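Local coordinates for glyoxalase 3 (Candida albicans, PDB 4LRU), which converts methylglyoxal and water directly to D-lactate without glutathione, detoxifying the methylglyoxal that Candida albicans produces in its own metabolism, at residues K23-F28 / A107-L112; V27-A32 / F55-H60; D114-K119 / G141-E146. All blocks are in the same frame, centred on the assembly; numbering follows the deposited sequence.

Contact 1: residues K23-F28 / A107-L112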
ATOM      1  N   LYS A  23     -20.826   4.389   4.958  1.00 32.36           N
ATOM      2  CA  LYS A  23     -19.547   5.022   5.279  1.00 30.59           C
ATOM      3  C   LYS A  23     -18.625   5.040   4.063  1.00 28.74           C
ATOM      4  O   LYS A  23     -18.770   4.230   3.142  1.00 27.29           O
ATOM      5  CB  LYS A  23     -18.832   4.277   6.411  1.00 33.36           C
ATOM      6  CG  LYS A  23     -19.555   4.278   7.741  1.00 37.91           C
ATOM      7  CD  LYS A  23     -19.830   5.678   8.243  1.00 38.78           C
ATOM      8  CE  LYS A  23     -20.538   5.635   9.589  1.00 43.89           C
ATOM      9  NZ  LYS A  23     -20.567   6.982  10.215  1.00 49.05           N
ATOM     10  N   LYS A  24     -17.630   5.924   4.099  1.00 24.54           N
ATOM     11  CA  LYS A  24     -16.669   6.042   3.007  1.00 24.11           C
ATOM     12  C   LYS A  24     -15.471   5.115   3.148  1.00 23.97           C
ATOM     13  O   LYS A  24     -15.013   4.840   4.262  1.00 23.31           O
ATOM     14  CB  LYS A  24     -16.169   7.474   2.915  1.00 24.17           C
ATOM     15  CG  LYS A  24     -17.269   8.466   2.607  1.00 24.40           C
ATOM     16  CD  LYS A  24     -16.685   9.838   2.291  1.00 26.01           C
ATOM     17  CE  LYS A  24     -17.762  10.832   1.908  1.00 28.95           C
ATOM     18  NZ  LYS A  24     -17.133  12.123   1.524  1.00 31.32           N
ATOM     19  N   THR A  25     -14.938   4.657   2.014  1.00 21.02           N
ATOM     20  CA  THR A  25     -13.578   4.162   1.988  1.00 20.14           C
ATOM     21  C   THR A  25     -12.605   5.263   1.596  1.00 21.60           C
ATOM     22  O   THR A  25     -13.006   6.410   1.320  1.00 19.48           O
ATOM     23  CB  THR A  25     -13.417   2.923   1.076  1.00 19.15           C
ATOM     24  OG1 THR A  25     -12.161   2.281   1.357  1.00 20.27           O
ATOM     25  CG2 THR A  25     -13.458   3.294  -0.392  1.00 20.48           C
ATOM     26  N   GLY A  26     -11.333   4.894   1.586  1.00 19.27           N
ATOM     27  CA  GLY A  26     -10.215   5.810   1.429  1.00 19.86           C
ATOM     28  C   GLY A  26      -8.994   5.145   2.009  1.00 18.39           C
ATOM     29  O   GLY A  26      -8.857   3.927   1.918  1.00 18.93           O
ATOM     30  N   VAL A  27      -8.106   5.936   2.596  1.00 18.31           N
ATOM     31  CA  VAL A  27      -6.839   5.439   3.143  1.00 16.36           C
ATOM     32  C   VAL A  27      -7.093   4.828   4.521  1.00 16.83           C
ATOM     33  O   VAL A  27      -7.687   5.461   5.382  1.00 18.39           O
ATOM     34  CB  VAL A  27      -5.834   6.590   3.266  1.00 19.61           C
ATOM     35  CG1 VAL A  27      -4.528   6.121   3.919  1.00 19.54           C
ATOM     36  CG2 VAL A  27      -5.580   7.210   1.897  1.00 18.73           C
ATOM     37  N   PHE A  28      -6.645   3.589   4.713  1.00 17.13           N
ATOM     38  CA  PHE A  28      -6.772   2.933   6.013  1.00 18.84           C
ATOM     39  C   PHE A  28      -5.653   3.417   6.907  1.00 18.74           C
ATOM     40  O   PHE A  28      -4.498   3.115   6.653  1.00 18.13           O
ATOM     41  CB  PHE A  28      -6.695   1.417   5.865  1.00 17.81           C
ATOM     42  CG  PHE A  28      -7.357   0.684   6.987  1.00 19.14           C
ATOM     43  CD1 PHE A  28      -6.703   0.490   8.189  1.00 21.26           C
ATOM     44  CD2 PHE A  28      -8.666   0.223   6.864  1.00 23.24           C
ATOM     45  CE1 PHE A  28      -7.337  -0.140   9.244  1.00 22.29           C
ATOM     46  CE2 PHE A  28      -9.302  -0.415   7.912  1.00 23.85           C
ATOM     47  CZ  PHE A  28      -8.634  -0.604   9.102  1.00 22.80           C
ATOM     48  N   ALA A 107      -2.974   1.114   1.766  1.00 17.19           N
ATOM     49  CA  ALA A 107      -4.229   0.825   1.107  1.00 16.41           C
ATOM     50  C   ALA A 107      -5.447   1.257   1.904  1.00 17.84           C
ATOM     51  O   ALA A 107      -5.547   2.420   2.307  1.00 18.12           O
ATOM     52  CB  ALA A 107      -4.281  -0.631   0.678  1.00 18.31           C
ATOM     53  N   GLY A 108      -6.393   0.344   2.090  1.00 17.15           N
ATOM     54  CA  GLY A 108      -7.790   0.702   2.160  1.00 17.85           C
ATOM     55  C   GLY A 108      -8.428   0.362   0.836  1.00 17.22           C
ATOM     56  O   GLY A 108      -7.751   0.359  -0.186  1.00 18.45           O
ATOM     57  N   HIS A 109      -9.723   0.067   0.850  1.00 17.98           N
ATOM     58  CA  HIS A 109     -10.407  -0.402  -0.354  1.00 18.97           C
ATOM     59  C   HIS A 109     -10.380   0.641  -1.480  1.00 18.30           C
ATOM     60  O   HIS A 109     -10.560   0.300  -2.643  1.00 18.13           O
ATOM     61  CB  HIS A 109     -11.848  -0.788  -0.034  1.00 20.09           C
ATOM     62  CG  HIS A 109     -11.993  -2.140   0.599  1.00 21.73           C
ATOM     63  ND1 HIS A 109     -11.838  -2.351   1.954  1.00 22.07           N
ATOM     64  CD2 HIS A 109     -12.297  -3.349   0.065  1.00 20.55           C
ATOM     65  CE1 HIS A 109     -12.035  -3.630   2.226  1.00 22.68           C
ATOM     66  NE2 HIS A 109     -12.322  -4.256   1.099  1.00 21.81           N
ATOM     67  N   GLY A 110     -10.140   1.902  -1.149  1.00 18.23           N
ATOM     68  CA  GLY A 110     -10.051   2.936  -2.185  1.00 19.39           C
ATOM     69  C   GLY A 110      -9.051   2.556  -3.271  1.00 20.13           C
ATOM     70  O   GLY A 110      -9.244   2.874  -4.457  1.00 18.53           O
ATOM     71  N   THR A 111      -7.974   1.874  -2.896  1.00 18.24           N
ATOM     72  CA  THR A 111      -6.939   1.509  -3.867  1.00 18.38           C
ATOM     73  C   THR A 111      -7.466   0.672  -5.046  1.00 19.36           C
ATOM     74  O   THR A 111      -6.872   0.684  -6.125  1.00 18.90           O
ATOM     75  CB  THR A 111      -5.789   0.690  -3.236  1.00 17.69           C
ATOM     76  OG1 THR A 111      -6.319  -0.507  -2.655  1.00 18.72           O
ATOM     77  CG2 THR A 111      -5.056   1.483  -2.197  1.00 17.94           C
ATOM     78  N   LEU A 112      -8.547  -0.078  -4.827  1.00 18.86           N
ATOM     79  CA  LEU A 112      -9.149  -0.889  -5.869  1.00 18.53           C
ATOM     80  C   LEU A 112      -9.594  -0.028  -7.035  1.00 19.16           C
ATOM     81  O   LEU A 112      -9.672  -0.508  -8.169  1.00 21.29           O
ATOM     82  CB  LEU A 112     -10.351  -1.660  -5.325  1.00 20.25           C
ATOM     83  CG  LEU A 112      -9.992  -2.711  -4.269  1.00 21.29           C
ATOM     84  CD1 LEU A 112     -11.239  -3.190  -3.556  1.00 22.77           C
ATOM     85  CD2 LEU A 112      -9.243  -3.890  -4.885  1.00 22.73           C
TER
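T25 lies with its side chain against the turn H109-G110: CG2 comes to 3.7 Å from G110 N, while OG1 stands 3.4 Å from H109 CB, obliquely to the imidazole ring. OG1 is anti to T25 N (chi1 -165°), and its strongest partner is D58 OD2 of the 55-60 loop.

Backbone contacts dominate the rest. F28 N donates to A107 O at 2.9 Å, nearly straight (169° at the hydrogen), with the donor tilted 25° from the carbonyl plane. The same A107 O is approached by V27 CA at 3.4 Å in a CA-H...O contact. In the reverse direction, G108 CA lies 3.4 Å from G26 O. G108 has no side chain, and G26 O and F28 N occupy the space a CB there would need; G110 likewise leaves room for G26 CA. The backbones therefore come close, with the CA atoms of F28 and G108 only 4.6 Å apart. F28 reaches the other segment through CB, which packs on G108 CA, whereas its ring leads away to meet F66 edge-to-face.

Within 107-112 the turn is braced by G108 O, which accepts both T111 N and T111 OG1. The hydroxyl lies 3.0 Å from G108 O, close to the direction of the C=O bond, at the approach to helix 111-114.

The H109 imidazole leaves this contact to meet the ring of H140, an inferred active-site residue like E171. The contact thus divides its chemistry: one peptide hydrogen bond, F28 N to A107 O, backed by two CA-H...O contacts, supplies the assigned polar link, the T25 hydroxyl is engaged by a carboxylate from a third loop, and H109 NE2 is taken by E171 OE1; the turn places the H109 ring beside H140 and E171, consistent with a second-shell role.

Contact 2: residues V27-A32 / F55-H60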
ATOM      1  N   VAL A  27      -8.106   5.936   2.596  1.00 18.31           N
ATOM      2  CA  VAL A  27      -6.839   5.439   3.143  1.00 16.36           C
ATOM      3  C   VAL A  27      -7.093   4.828   4.521  1.00 16.83           C
ATOM      4  O   VAL A  27      -7.687   5.461   5.382  1.00 18.39           O
ATOM      5  CB  VAL A  27      -5.834   6.590   3.266  1.00 19.61           C
ATOM      6  CG1 VAL A  27      -4.528   6.121   3.919  1.00 19.54           C
ATOM      7  CG2 VAL A  27      -5.580   7.210   1.897  1.00 18.73           C
ATOM      8  N   PHE A  28      -6.645   3.589   4.713  1.00 17.13           N
ATOM      9  CA  PHE A  28      -6.772   2.933   6.013  1.00 18.84           C
ATOM     10  C   PHE A  28      -5.653   3.417   6.907  1.00 18.74           C
ATOM     11  O   PHE A  28      -4.498   3.115   6.653  1.00 18.13           O
ATOM     12  CB  PHE A  28      -6.695   1.417   5.865  1.00 17.81           C
ATOM     13  CG  PHE A  28      -7.357   0.684   6.987  1.00 19.14           C
ATOM     14  CD1 PHE A  28      -6.703   0.490   8.189  1.00 21.26           C
ATOM     15  CD2 PHE A  28      -8.666   0.223   6.864  1.00 23.24           C
ATOM     16  CE1 PHE A  28      -7.337  -0.140   9.244  1.00 22.29           C
ATOM     17  CE2 PHE A  28      -9.302  -0.415   7.912  1.00 23.85           C
ATOM     18  CZ  PHE A  28      -8.634  -0.604   9.102  1.00 22.80           C
ATOM     19  N   VAL A  29      -5.987   4.206   7.922  1.00 18.96           N
ATOM     20  CA  VAL A  29      -5.001   5.052   8.611  1.00 19.04           C
ATOM     21  C   VAL A  29      -3.702   4.312   8.923  1.00 18.58           C
ATOM     22  O   VAL A  29      -2.640   4.757   8.529  1.00 17.79           O
ATOM     23  CB  VAL A  29      -5.561   5.661   9.894  1.00 22.15           C
ATOM     24  CG1 VAL A  29      -4.479   6.422  10.647  1.00 20.10           C
ATOM     25  CG2 VAL A  29      -6.712   6.607   9.570  1.00 21.16           C
ATOM     26  N   VAL A  30      -3.772   3.215   9.668  1.00 19.85           N
ATOM     27  CA  VAL A  30      -2.525   2.610  10.137  1.00 19.51           C
ATOM     28  C   VAL A  30      -1.688   1.973   9.033  1.00 19.24           C
ATOM     29  O   VAL A  30      -0.508   1.738   9.227  1.00 19.54           O
ATOM     30  CB  VAL A  30      -2.718   1.595  11.283  1.00 20.37           C
ATOM     31  CG1 VAL A  30      -3.152   2.312  12.558  1.00 20.75           C
ATOM     32  CG2 VAL A  30      -3.700   0.507  10.894  1.00 21.52           C
ATOM     33  N   GLU A  31      -2.276   1.744   7.854  1.00 18.56           N
ATOM     34  CA  GLU A  31      -1.502   1.259   6.716  1.00 17.24           C
ATOM     35  C   GLU A  31      -0.582   2.298   6.118  1.00 18.57           C
ATOM     36  O   GLU A  31       0.363   1.950   5.424  1.00 19.57           O
ATOM     37  CB  GLU A  31      -2.430   0.706   5.625  1.00 18.24           C
ATOM     38  CG  GLU A  31      -3.150  -0.527   6.112  1.00 19.37           C
ATOM     39  CD  GLU A  31      -4.089  -1.134   5.098  1.00 24.31           C
ATOM     40  OE1 GLU A  31      -4.033  -0.757   3.905  1.00 20.55           O
ATOM     41  OE2 GLU A  31      -4.858  -2.020   5.519  1.00 27.72           O
ATOM     42  N   ALA A  32      -0.874   3.567   6.389  1.00 16.46           N
ATOM     43  CA  ALA A  32       0.041   4.667   6.151  1.00 18.23           C
ATOM     44  C   ALA A  32       0.887   4.979   7.376  1.00 16.89           C
ATOM     45  O   ALA A  32       2.099   5.190   7.253  1.00 19.59           O
ATOM     46  CB  ALA A  32      -0.725   5.902   5.730  1.00 18.59           C
ATOM     47  N   PHE A  55      -6.683  12.952  -0.906  1.00 21.64           N
ATOM     48  CA  PHE A  55      -7.059  11.696  -0.274  1.00 20.86           C
ATOM     49  C   PHE A  55      -8.082  11.974   0.822  1.00 20.24           C
ATOM     50  O   PHE A  55      -8.286  13.123   1.245  1.00 21.39           O
ATOM     51  CB  PHE A  55      -5.834  10.992   0.327  1.00 19.36           C
ATOM     52  CG  PHE A  55      -5.407  11.570   1.636  1.00 21.30           C
ATOM     53  CD1 PHE A  55      -4.612  12.696   1.668  1.00 24.78           C
ATOM     54  CD2 PHE A  55      -5.815  10.999   2.828  1.00 22.93           C
ATOM     55  CE1 PHE A  55      -4.247  13.271   2.878  1.00 25.94           C
ATOM     56  CE2 PHE A  55      -5.433  11.552   4.039  1.00 24.33           C
ATOM     57  CZ  PHE A  55      -4.655  12.694   4.060  1.00 24.76           C
ATOM     58  N   GLY A  56      -8.727  10.908   1.286  1.00 20.06           N
ATOM     59  CA  GLY A  56      -9.492  10.945   2.528  1.00 21.58           C
ATOM     60  C   GLY A  56      -9.360   9.631   3.267  1.00 19.52           C
ATOM     61  O   GLY A  56      -8.902   8.639   2.702  1.00 18.55           O
ATOM     62  N   TRP A  57      -9.691   9.646   4.555  1.00 21.11           N
ATOM     63  CA  TRP A  57      -9.545   8.448   5.368  1.00 20.19           C
ATOM     64  C   TRP A  57     -10.699   7.493   5.129  1.00 19.51           C
ATOM     65  O   TRP A  57     -11.840   7.913   4.948  1.00 21.68           O
ATOM     66  CB  TRP A  57      -9.491   8.797   6.861  1.00 21.21           C
ATOM     67  CG  TRP A  57      -8.397   9.726   7.249  1.00 22.57           C
ATOM     68  CD1 TRP A  57      -8.538  10.945   7.827  1.00 24.49           C
ATOM     69  CD2 TRP A  57      -6.990   9.508   7.107  1.00 21.44           C
ATOM     70  NE1 TRP A  57      -7.305  11.515   8.047  1.00 25.13           N
ATOM     71  CE2 TRP A  57      -6.338  10.655   7.605  1.00 23.55           C
ATOM     72  CE3 TRP A  57      -6.216   8.470   6.580  1.00 20.52           C
ATOM     73  CZ2 TRP A  57      -4.947  10.777   7.622  1.00 22.62           C
ATOM     74  CZ3 TRP A  57      -4.836   8.595   6.598  1.00 21.36           C
ATOM     75  CH2 TRP A  57      -4.218   9.740   7.121  1.00 21.96           C
ATOM     76  N   ASP A  58     -10.403   6.202   5.190  1.00 19.96           N
ATOM     77  CA  ASP A  58     -11.450   5.190   5.270  1.00 19.01           C
ATOM     78  C   ASP A  58     -12.143   5.317   6.632  1.00 21.97           C
ATOM     79  O   ASP A  58     -11.483   5.279   7.662  1.00 21.17           O
ATOM     80  CB  ASP A  58     -10.860   3.795   5.071  1.00 21.20           C
ATOM     81  CG  ASP A  58     -11.917   2.705   5.088  1.00 21.32           C
ATOM     82  OD1 ASP A  58     -12.593   2.569   6.123  1.00 22.15           O
ATOM     83  OD2 ASP A  58     -12.030   1.954   4.080  1.00 22.39           O
ATOM     84  N   ASP A  59     -13.454   5.532   6.647  1.00 20.35           N
ATOM     85  CA  ASP A  59     -14.179   5.828   7.896  1.00 21.73           C
ATOM     86  C   ASP A  59     -14.075   4.661   8.894  1.00 21.91           C
ATOM     87  O   ASP A  59     -14.103   4.860  10.114  1.00 22.94           O
ATOM     88  CB  ASP A  59     -15.673   6.105   7.625  1.00 25.99           C
ATOM     89  CG  ASP A  59     -15.935   7.449   6.941  1.00 27.70           C
ATOM     90  OD1 ASP A  59     -15.110   8.381   7.059  1.00 30.96           O
ATOM     91  OD2 ASP A  59     -17.006   7.580   6.299  1.00 28.91           O
ATOM     92  N   HIS A  60     -13.973   3.443   8.382  1.00 23.43           N
ATOM     93  CA  HIS A  60     -13.865   2.278   9.256  1.00 23.54           C
ATOM     94  C   HIS A  60     -12.501   2.205   9.962  1.00 23.22           C
ATOM     95  O   HIS A  60     -12.375   1.550  11.005  1.00 25.34           O
ATOM     96  CB  HIS A  60     -14.173   0.996   8.481  1.00 24.89           C
ATOM     97  CG  HIS A  60     -15.632   0.821   8.186  1.00 27.12           C
ATOM     98  ND1 HIS A  60     -16.123  -0.231   7.440  1.00 33.47           N
ATOM     99  CD2 HIS A  60     -16.689   1.613   8.459  1.00 29.64           C
ATOM    100  CE1 HIS A  60     -17.432  -0.107   7.323  1.00 30.72           C
ATOM    101  NE2 HIS A  60     -17.802   1.003   7.934  1.00 34.35           N
TER
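Two nearly straight backbone hydrogen bonds join V27 to the 55-60 loop. V27 N donates to G56 O at 2.8 Å (172° at the hydrogen), lying in the plane of that carbonyl. D58 N donates to V27 O, also at 2.8 Å, but comes from 50° above the carbonyl plane. Since V27 bonds to the residues on both sides of W57, the pattern is that of a single parallel beta bridge between V27 and W57.

D58 continues the polar network: its OD1 accepts H60 N at 2.8 Å, forming an Asx turn, and OD2 also takes up Y19 OH. The bridge joins the entry to helix 29-42 with the loop that follows strand 45-50. Strand 6-10, helix 29-42 and strand 45-50 form a beta-alpha-beta crossover, the unit from which the DJ-1 alpha/beta fold is built.

Packing centres on the W57 indole. V29 CG2 sits 3.5 Å above one face and F55 CE2 3.6 Å above the opposite face, both offset toward the rim, while V27 O lies in plane at the indole edge. With CG1 anti to the backbone N (chi1 176°) and CG2 beside it, V27 divides its methyls between the two aromatics: CG1 touches W57 CZ3 at 3.7 Å, and CG2 meets F55 CD2 at 3.9 Å. Farther out, F82 and L86 of helix 81-87 pack on W57, and F75 of helix 69-76 meets its ring as well as V29.

Contact 3: residues D114-K119 / G141-E146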
ATOM      1  N   ASP A 114      -8.327   3.301  -7.879  1.00 18.52           N
ATOM      2  CA  ASP A 114      -7.322   4.108  -8.552  1.00 19.66           C
ATOM      3  C   ASP A 114      -5.985   3.446  -8.834  1.00 18.76           C
ATOM      4  O   ASP A 114      -5.379   3.711  -9.874  1.00 19.15           O
ATOM      5  CB  ASP A 114      -7.153   5.471  -7.893  1.00 17.74           C
ATOM      6  CG  ASP A 114      -6.559   5.396  -6.496  1.00 19.35           C
ATOM      7  OD1 ASP A 114      -6.700   4.351  -5.813  1.00 18.33           O
ATOM      8  OD2 ASP A 114      -5.982   6.414  -6.084  1.00 19.08           O
ATOM      9  N   TYR A 115      -5.519   2.566  -7.955  1.00 17.68           N
ATOM     10  CA  TYR A 115      -4.169   2.026  -8.125  1.00 17.05           C
ATOM     11  C   TYR A 115      -3.951   1.321  -9.485  1.00 16.67           C
ATOM     12  O   TYR A 115      -2.902   1.476 -10.071  1.00 17.67           O
ATOM     13  CB  TYR A 115      -3.766   1.086  -6.984  1.00 17.60           C
ATOM     14  CG  TYR A 115      -3.167   1.763  -5.750  1.00 17.90           C
ATOM     15  CD1 TYR A 115      -3.256   3.144  -5.536  1.00 16.62           C
ATOM     16  CD2 TYR A 115      -2.549   0.992  -4.773  1.00 16.55           C
ATOM     17  CE1 TYR A 115      -2.716   3.723  -4.395  1.00 18.96           C
ATOM     18  CE2 TYR A 115      -2.013   1.557  -3.639  1.00 16.05           C
ATOM     19  CZ  TYR A 115      -2.112   2.917  -3.429  1.00 16.09           C
ATOM     20  OH  TYR A 115      -1.579   3.508  -2.280  1.00 16.75           O
ATOM     21  N   PRO A 116      -4.939   0.546  -9.979  1.00 18.50           N
ATOM     22  CA  PRO A 116      -4.692  -0.130 -11.257  1.00 17.89           C
ATOM     23  C   PRO A 116      -4.463   0.769 -12.463  1.00 19.67           C
ATOM     24  O   PRO A 116      -3.939   0.304 -13.481  1.00 18.52           O
ATOM     25  CB  PRO A 116      -5.933  -0.993 -11.454  1.00 18.42           C
ATOM     26  CG  PRO A 116      -6.447  -1.236 -10.062  1.00 19.39           C
ATOM     27  CD  PRO A 116      -6.164   0.051  -9.329  1.00 18.58           C
ATOM     28  N   ASN A 117      -4.887   2.031 -12.371  1.00 18.58           N
ATOM     29  CA  ASN A 117      -4.704   2.981 -13.466  1.00 20.69           C
ATOM     30  C   ASN A 117      -3.894   4.188 -13.040  1.00 19.15           C
ATOM     31  O   ASN A 117      -3.858   5.200 -13.759  1.00 21.90           O
ATOM     32  CB  ASN A 117      -6.050   3.453 -13.996  1.00 23.32           C
ATOM     33  CG  ASN A 117      -6.907   2.315 -14.489  1.00 26.27           C
ATOM     34  OD1 ASN A 117      -8.056   2.156 -14.075  1.00 33.04           O
ATOM     35  ND2 ASN A 117      -6.358   1.525 -15.387  1.00 26.22           N
ATOM     36  N   ALA A 118      -3.237   4.071 -11.889  1.00 18.37           N
ATOM     37  CA  ALA A 118      -2.455   5.175 -11.340  1.00 19.43           C
ATOM     38  C   ALA A 118      -1.073   5.175 -11.966  1.00 19.26           C
ATOM     39  O   ALA A 118      -0.073   4.832 -11.322  1.00 20.15           O
ATOM     40  CB  ALA A 118      -2.377   5.077  -9.828  1.00 19.73           C
ATOM     41  N   LYS A 119      -1.006   5.630 -13.220  1.00 20.34           N
ATOM     42  CA  LYS A 119       0.176   5.398 -14.028  1.00 21.78           C
ATOM     43  C   LYS A 119       1.403   6.124 -13.486  1.00 21.59           C
ATOM     44  O   LYS A 119       2.499   5.619 -13.612  1.00 20.68           O
ATOM     45  CB  LYS A 119      -0.095   5.744 -15.489  1.00 28.14           C
ATOM     46  CG  LYS A 119      -1.093   4.767 -16.106  1.00 29.32           C
ATOM     47  CD  LYS A 119      -1.226   4.905 -17.606  1.00 32.17           C
ATOM     48  CE  LYS A 119      -2.289   3.943 -18.114  1.00 33.90           C
ATOM     49  NZ  LYS A 119      -1.915   2.514 -17.887  1.00 34.17           N
ATOM     50  N   GLY A 141      -3.268  -2.832  -1.377  1.00 17.24           N
ATOM     51  CA  GLY A 141      -2.155  -2.147  -2.029  1.00 18.87           C
ATOM     52  C   GLY A 141      -1.603  -2.833  -3.263  1.00 16.19           C
ATOM     53  O   GLY A 141      -1.149  -2.154  -4.192  1.00 17.83           O
ATOM     54  N   PRO A 142      -1.550  -4.176  -3.270  1.00 16.27           N
ATOM     55  CA  PRO A 142      -1.039  -4.866  -4.454  1.00 16.10           C
ATOM     56  C   PRO A 142      -1.850  -4.660  -5.731  1.00 16.92           C
ATOM     57  O   PRO A 142      -1.425  -5.081  -6.809  1.00 18.43           O
ATOM     58  CB  PRO A 142      -1.017  -6.334  -4.019  1.00 16.68           C
ATOM     59  CG  PRO A 142      -0.772  -6.245  -2.552  1.00 17.70           C
ATOM     60  CD  PRO A 142      -1.628  -5.091  -2.115  1.00 16.26           C
ATOM     61  N   ALA A 143      -2.991  -3.991  -5.621  1.00 19.04           N
ATOM     62  CA  ALA A 143      -3.691  -3.505  -6.812  1.00 18.98           C
ATOM     63  C   ALA A 143      -2.788  -2.616  -7.666  1.00 19.02           C
ATOM     64  O   ALA A 143      -3.024  -2.481  -8.861  1.00 18.84           O
ATOM     65  CB  ALA A 143      -4.964  -2.767  -6.430  1.00 19.01           C
ATOM     66  N   ILE A 144      -1.743  -2.045  -7.067  1.00 17.64           N
ATOM     67  CA  ILE A 144      -0.761  -1.273  -7.830  1.00 19.00           C
ATOM     68  C   ILE A 144      -0.094  -2.107  -8.924  1.00 17.06           C
ATOM     69  O   ILE A 144       0.368  -1.580  -9.938  1.00 18.31           O
ATOM     70  CB  ILE A 144       0.290  -0.618  -6.908  1.00 17.19           C
ATOM     71  CG1 ILE A 144       0.974   0.560  -7.618  1.00 18.16           C
ATOM     72  CG2 ILE A 144       1.301  -1.648  -6.432  1.00 19.19           C
ATOM     73  CD1 ILE A 144       0.126   1.802  -7.769  1.00 18.26           C
ATOM     74  N   PHE A 145      -0.056  -3.420  -8.739  1.00 18.39           N
ATOM     75  CA  PHE A 145       0.596  -4.290  -9.707  1.00 18.73           C
ATOM     76  C   PHE A 145      -0.333  -4.692 -10.849  1.00 18.71           C
ATOM     77  O   PHE A 145       0.077  -5.334 -11.818  1.00 20.13           O
ATOM     78  CB  PHE A 145       1.108  -5.567  -9.018  1.00 19.83           C
ATOM     79  CG  PHE A 145       2.097  -5.315  -7.908  1.00 21.39           C
ATOM     80  CD1 PHE A 145       3.285  -4.661  -8.158  1.00 21.47           C
ATOM     81  CD2 PHE A 145       1.842  -5.768  -6.619  1.00 22.42           C
ATOM     82  CE1 PHE A 145       4.209  -4.445  -7.147  1.00 22.64           C
ATOM     83  CE2 PHE A 145       2.746  -5.539  -5.599  1.00 22.44           C
ATOM     84  CZ  PHE A 145       3.928  -4.871  -5.862  1.00 23.24           C
ATOM     85  N   GLU A 146      -1.610  -4.362 -10.717  1.00 18.17           N
ATOM     86  CA  GLU A 146      -2.559  -4.661 -11.765  1.00 18.79           C
ATOM     87  C   GLU A 146      -2.273  -3.759 -12.974  1.00 19.51           C
ATOM     88  O   GLU A 146      -2.089  -2.554 -12.830  1.00 19.69           O
ATOM     89  CB  GLU A 146      -3.996  -4.469 -11.253  1.00 19.98           C
ATOM     90  CG  GLU A 146      -5.040  -4.936 -12.246  1.00 22.46           C
ATOM     91  CD  GLU A 146      -6.468  -4.762 -11.766  1.00 24.46           C
ATOM     92  OE1 GLU A 146      -6.684  -4.749 -10.545  1.00 22.54           O
ATOM     93  OE2 GLU A 146      -7.372  -4.656 -12.631  1.00 26.71           O
TER
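I144 CD1 rests over one face of the Y115 ring, 4.2 Å from its centroid and 26° off the normal, a CH-pi contact. A chi2 of 73° turns CD1 over the ring, where its nearest ring atom is Y115 CG. At the ring's edge and in its plane lies G141 O, 3.5 Å from Y115 CD2. Y115 CB packs on A143 CB at 4.1 Å. The neighbouring P116 meets the carboxylate end of E146, with P116 CG 3.6 Å from E146 OE1 and P116 CB 3.8 Å from E146 CD.

These groups are positioned by a second shell. I144 N is hydrogen-bonded to G141 O at 2.9 Å, part of the 3-10 turn 141-145. E146 OE2 forms a salt bridge with K194, and I144 O accepts from Q122 NE2 of helix 119-130. P116 O, near E146 O but not bonded to it, accepts from N147 ND2.

The 141-146 segment follows directly on C139 and H140, inferred active-site residues just after strand 134-138. Y115 and P116 pack on the segment that leaves them, an arrangement consistent with the strand-nucleophile-helix elbow of the DJ-1 superfamily.

From the N terminus, the loop after strand 6-10 supplies 23-28 and runs, through the shared V27 and F28, into the first turn of helix 29-42. Contact 2 closes first, across 22 residues, on the loop after strand 45-50. Contact 1 spans a wider loop to 107-112, so contact 2 nests within it. The two touch through K24 N to D59 OD2. Contact 3 follows in series, joining the lead-in to helix 119-130 with the segment after strand 134-138 and closing over both. It meets contact 1 where A107 CB packs on G141 N, but its nearest atoms lie about 6 Å from contact 2. Together they connect loops following strands 6-10, 45-50, 102-105 and 134-138.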